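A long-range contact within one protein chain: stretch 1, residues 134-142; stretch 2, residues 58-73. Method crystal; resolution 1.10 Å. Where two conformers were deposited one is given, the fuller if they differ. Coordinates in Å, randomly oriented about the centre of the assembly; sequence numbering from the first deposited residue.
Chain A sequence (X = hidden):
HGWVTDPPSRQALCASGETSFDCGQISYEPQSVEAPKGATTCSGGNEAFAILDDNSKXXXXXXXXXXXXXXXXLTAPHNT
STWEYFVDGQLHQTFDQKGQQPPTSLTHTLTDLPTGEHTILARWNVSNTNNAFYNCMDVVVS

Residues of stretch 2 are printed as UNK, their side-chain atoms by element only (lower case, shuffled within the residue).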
# COMPACT_ATOMS: atom_id res chain seq x y z
N TYR A 134 -2.36 -0.90 5.16
CA TYR A 134 -2.26 -1.88 4.08
C TYR A 134 -2.53 -1.21 2.74
O TYR A 134 -3.59 -0.63 2.54
CB TYR A 134 -3.26 -3.00 4.33
CG TYR A 134 -2.92 -3.85 5.54
CD1 TYR A 134 -3.29 -3.46 6.82
CD2 TYR A 134 -2.19 -5.02 5.39
CE1 TYR A 134 -2.95 -4.24 7.93
CE2 TYR A 134 -1.86 -5.80 6.49
CZ TYR A 134 -2.23 -5.41 7.75
OH TYR A 134 -1.87 -6.22 8.80
N ASN A 135 -1.58 -1.34 1.82
CA ASN A 135 -1.67 -0.72 0.50
C ASN A 135 -1.25 -1.70 -0.58
O ASN A 135 -0.07 -2.09 -0.62
CB ASN A 135 -0.76 0.51 0.37
CG ASN A 135 -1.31 1.77 1.06
OD1 ASN A 135 -1.68 2.71 0.38
ND2 ASN A 135 -1.39 1.77 2.37
N CYS A 136 -2.16 -2.06 -1.48
CA CYS A 136 -1.82 -2.85 -2.65
C CYS A 136 -1.63 -1.97 -3.88
O CYS A 136 -2.42 -1.07 -4.12
CB CYS A 136 -2.93 -3.85 -2.94
SG CYS A 136 -2.80 -5.28 -1.90
N MET A 137 -0.62 -2.32 -4.67
CA MET A 137 -0.32 -1.64 -5.93
C MET A 137 -0.26 -2.71 -7.02
O MET A 137 0.54 -3.65 -6.94
CB MET A 137 1.04 -0.93 -5.88
CG MET A 137 1.11 0.35 -5.06
SD MET A 137 0.81 0.23 -3.28
CE MET A 137 2.18 -0.81 -2.81
N ASP A 138 -1.07 -2.56 -8.04
CA ASP A 138 -1.07 -3.45 -9.19
C ASP A 138 -0.14 -2.89 -10.24
O ASP A 138 -0.33 -1.76 -10.70
CB ASP A 138 -2.49 -3.60 -9.74
CG ASP A 138 -3.41 -4.19 -8.71
OD1 ASP A 138 -3.18 -5.35 -8.31
OD2 ASP A 138 -4.35 -3.50 -8.29
N VAL A 139 0.87 -3.67 -10.61
CA VAL A 139 1.94 -3.19 -11.47
C VAL A 139 2.21 -4.20 -12.57
O VAL A 139 1.92 -5.39 -12.46
CB VAL A 139 3.23 -2.90 -10.68
CG1 VAL A 139 2.98 -1.79 -9.67
CG2 VAL A 139 3.79 -4.15 -9.99
N VAL A 140 2.78 -3.69 -13.66
CA VAL A 140 3.34 -4.52 -14.71
C VAL A 140 4.80 -4.10 -14.84
O VAL A 140 5.08 -2.94 -15.16
CB VAL A 140 2.61 -4.37 -16.05
CG1 VAL A 140 3.24 -5.30 -17.09
CG2 VAL A 140 1.13 -4.65 -15.90
N VAL A 141 5.70 -5.03 -14.57
CA VAL A 141 7.13 -4.76 -14.53
C VAL A 141 7.74 -5.20 -15.85
O VAL A 141 7.50 -6.32 -16.31
CB VAL A 141 7.77 -5.52 -13.35
CG1 VAL A 141 9.29 -5.34 -13.37
CG2 VAL A 141 7.16 -5.08 -12.01
N SER A 142 8.55 -4.34 -16.44
CA SER A 142 9.32 -4.73 -17.62
C SER A 142 10.71 -4.15 -17.57
O SER A 142 11.60 -4.62 -18.27
CB SER A 142 8.62 -4.30 -18.91
OG SER A 142 8.52 -2.90 -18.97
OXT SER A 142 10.94 -3.21 -16.81
N UNK A 58 -11.96 -4.34 -12.44
CA UNK A 58 -10.91 -3.97 -13.41
C UNK A 58 -9.97 -2.91 -12.83
O UNK A 58 -9.99 -1.73 -13.20
c UNK A 58 -11.73 -3.46 -14.60
c UNK A 58 -12.95 -2.90 -13.98
c UNK A 58 -13.28 -3.80 -12.82
N UNK A 59 -9.15 -3.34 -11.88
CA UNK A 59 -8.20 -2.43 -11.26
C UNK A 59 -7.18 -1.97 -12.30
O UNK A 59 -6.58 -2.81 -12.97
c UNK A 59 -8.58 -1.04 -7.83
n UNK A 59 -9.66 -4.40 -7.44
c UNK A 59 -9.63 -3.08 -7.07
c UNK A 59 -8.80 -2.41 -7.99
c UNK A 59 -7.45 -3.13 -10.11
c UNK A 59 -8.34 -3.39 -8.94
c UNK A 59 -10.24 -2.42 -6.02
c UNK A 59 -8.89 -4.57 -8.56
c UNK A 59 -9.20 -0.39 -6.77
c UNK A 59 -10.02 -1.08 -5.89
N UNK A 60 -6.92 -0.68 -12.42
CA UNK A 60 -5.87 -0.23 -13.33
C UNK A 60 -4.50 -0.67 -12.86
O UNK A 60 -4.24 -0.78 -11.67
c UNK A 60 -7.37 1.56 -12.80
c UNK A 60 -7.68 0.45 -11.86
c UNK A 60 -6.00 1.30 -13.29
N UNK A 61 -3.61 -0.89 -13.80
CA UNK A 61 -2.23 -1.24 -13.49
C UNK A 61 -1.30 -0.13 -13.93
O UNK A 61 -1.61 0.63 -14.87
c UNK A 61 -1.81 -2.55 -14.17
c UNK A 61 -2.68 -3.72 -13.71
o UNK A 61 -1.92 -2.42 -15.59
N UNK A 62 -0.16 -0.03 -13.26
CA UNK A 62 0.87 0.93 -13.60
C UNK A 62 2.08 0.19 -14.14
O UNK A 62 2.55 -0.77 -13.53
o UNK A 62 0.09 2.35 -11.83
c UNK A 62 1.26 1.74 -12.37
c UNK A 62 2.27 2.82 -12.71
N UNK A 63 2.61 0.66 -15.26
CA UNK A 63 3.82 0.09 -15.84
C UNK A 63 5.03 0.68 -15.13
O UNK A 63 5.17 1.91 -15.03
o UNK A 63 1.80 -0.14 -20.30
c UNK A 63 3.90 0.42 -17.33
c UNK A 63 2.80 -0.24 -18.16
o UNK A 63 3.73 0.88 -20.06
c UNK A 63 2.78 0.20 -19.61
N UNK A 64 5.90 -0.18 -14.64
CA UNK A 64 7.09 0.24 -13.90
C UNK A 64 8.27 -0.61 -14.35
O UNK A 64 8.12 -1.62 -15.03
c UNK A 64 6.79 -1.54 -10.46
c UNK A 64 6.65 -1.32 -11.94
c UNK A 64 5.79 1.04 -11.88
c UNK A 64 6.90 0.13 -12.36
N UNK A 65 9.45 -0.19 -13.93
CA UNK A 65 10.69 -0.92 -14.12
C UNK A 65 10.95 -1.83 -12.91
O UNK A 65 10.24 -1.79 -11.91
c UNK A 65 11.82 0.07 -14.31
N UNK A 66 12.00 -2.65 -12.99
CA UNK A 66 12.31 -3.60 -11.93
C UNK A 66 12.90 -2.94 -10.70
O UNK A 66 12.91 -3.54 -9.63
o UNK A 66 14.46 -4.18 -12.86
c UNK A 66 13.23 -4.71 -12.42
N UNK A 67 13.42 -1.72 -10.85
CA UNK A 67 13.78 -0.85 -9.74
C UNK A 67 12.88 0.37 -9.85
O UNK A 67 12.77 0.97 -10.93
o UNK A 67 16.04 -1.60 -9.48
c UNK A 67 15.26 -0.46 -9.81
c UNK A 67 15.59 0.64 -8.84
N UNK A 68 12.21 0.72 -8.76
CA UNK A 68 11.19 1.77 -8.78
C UNK A 68 11.21 2.50 -7.45
O UNK A 68 11.43 1.90 -6.40
c UNK A 68 9.37 0.20 -7.95
c UNK A 68 8.76 2.23 -9.29
c UNK A 68 9.80 1.15 -9.06
N UNK A 69 10.96 3.81 -7.51
CA UNK A 69 10.77 4.61 -6.31
C UNK A 69 9.29 4.63 -5.99
O UNK A 69 8.46 4.96 -6.85
c UNK A 69 12.77 6.15 -6.61
o UNK A 69 13.47 5.18 -6.28
c UNK A 69 11.26 6.04 -6.54
o UNK A 69 13.25 7.24 -6.98
N UNK A 70 8.96 4.32 -4.75
CA UNK A 70 7.60 4.27 -4.26
C UNK A 70 7.43 5.35 -3.20
O UNK A 70 8.25 5.46 -2.29
c UNK A 70 5.95 2.94 -1.69
c UNK A 70 5.81 1.07 -3.33
c UNK A 70 7.39 2.88 -3.68
c UNK A 70 6.04 2.57 -3.14
N UNK A 71 6.38 6.14 -3.32
CA UNK A 71 6.16 7.31 -2.47
C UNK A 71 4.89 7.17 -1.66
O UNK A 71 3.82 6.84 -2.19
c UNK A 71 5.81 9.81 -2.42
c UNK A 71 6.12 8.59 -3.30
o UNK A 71 7.40 8.77 -3.91
N UNK A 72 5.01 7.43 -0.36
CA UNK A 72 3.91 7.54 0.58
C UNK A 72 3.58 8.99 0.87
O UNK A 72 4.46 9.85 0.93
c UNK A 72 3.34 2.11 2.89
c UNK A 72 4.30 6.92 1.92
c UNK A 72 1.54 3.57 3.55
c UNK A 72 2.21 4.69 3.10
n UNK A 72 5.25 3.36 1.86
c UNK A 72 5.50 4.68 1.59
c UNK A 72 4.44 5.44 1.99
c UNK A 72 3.48 4.53 2.54
c UNK A 72 2.11 2.29 3.44
c UNK A 72 4.02 3.24 2.44
N UNK A 73 2.30 9.24 1.12
CA UNK A 73 1.81 10.46 1.74
C UNK A 73 1.23 10.07 3.09
O UNK A 73 0.30 9.26 3.15
c UNK A 73 0.73 11.11 0.89
n UNK A 73 -2.27 15.00 0.21
c UNK A 73 -0.83 13.03 0.58
c UNK A 73 0.14 12.34 1.52
c UNK A 73 -1.35 14.33 1.16
O HOH W 1 -5.01 -1.00 -9.03
O HOH W 2 -2.12 1.12 -11.05
O HOH W 3 13.27 -2.51 -15.83

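Position 58 has three carbons closing a ring onto its own backbone N and stays out of reach of stretch 1: Pro 58. Position 59 carries one carbon, then fused five- and six-membered rings with one nitrogen, so it is Trp 59; its CB lies 3.6 Å from Asp 138 OD2, while the end of the side chain leads away. At position 60 three carbons again close onto N, giving Pro 60. Its CA-to-CB bond points away from stretch 1, but its backbone O takes a hydrogen bond from water 1, which also donates to Asp 138 OD2.

Position 61 has one carbon bearing an oxygen and a carbon, hence Thr 61. The methyl CG2 sits 4.0 Å from Asp 138 CB, and OG1 is 3.8 Å from Val 140 CG2. Position 62 repeats that fork and is Thr 62, where the strand begins; OG1 lies 2.6 Å from water 2. Position 63 is a chain of three carbons ending in two oxygens. That alone fits Glu 63, on the same face of the sheet as Val 140.

Position 64 has four carbons, forked at the first, with one arm two carbons long: Ile 64. Chi1 near 62° (p) suits both valine contacts, CD1 lying 3.8 Å from Val 139 CB and CG1 3.8 Å from Val 141 CG2. Position 65 has a single carbon, Ala 65, pointing away. Position 66, one carbon then one oxygen, is Ser 66, whose CA is 3.8 Å from Val 141 CG1; water 3 links its N to Ser 142 OXT.

Position 67, a carbon bearing oxygen and carbon, is Thr 67; position 68, a carbon bearing two carbons, is Val 68; position 69, two carbons and then two oxygens, is Asp 69. None touches stretch 1. Position 70 has four carbons forked at the second, so Leu 70, with CD1 4.1 Å from Met 137 CE. Position 71, another oxygen-and-carbon fork, is Thr 71, out of reach. Position 72 has fused rings with one nitrogen: Trp 72, its CZ3 3.6 Å from Asn 135 ND2. Position 73, four carbons in a row ending in nitrogen, is Lys 73, also out of reach.

The rule is a parallel ladder. Thr 62 N donates to Asp 138 O (3.1 Å), Val 140 N to Thr 62 O (2.9 Å), Ile 64 N to Val 140 O (2.9 Å) and Ser 142 N to Ile 64 O (3.1 Å). Backbone sets the register; Ile 64 packs with Val 139 and Val 141 on one face, while Val 140 and Glu 63 lie on the other, and waters bridge both ends.

Stretch 2 (58-73) PWPTTEIASTVDLTWK
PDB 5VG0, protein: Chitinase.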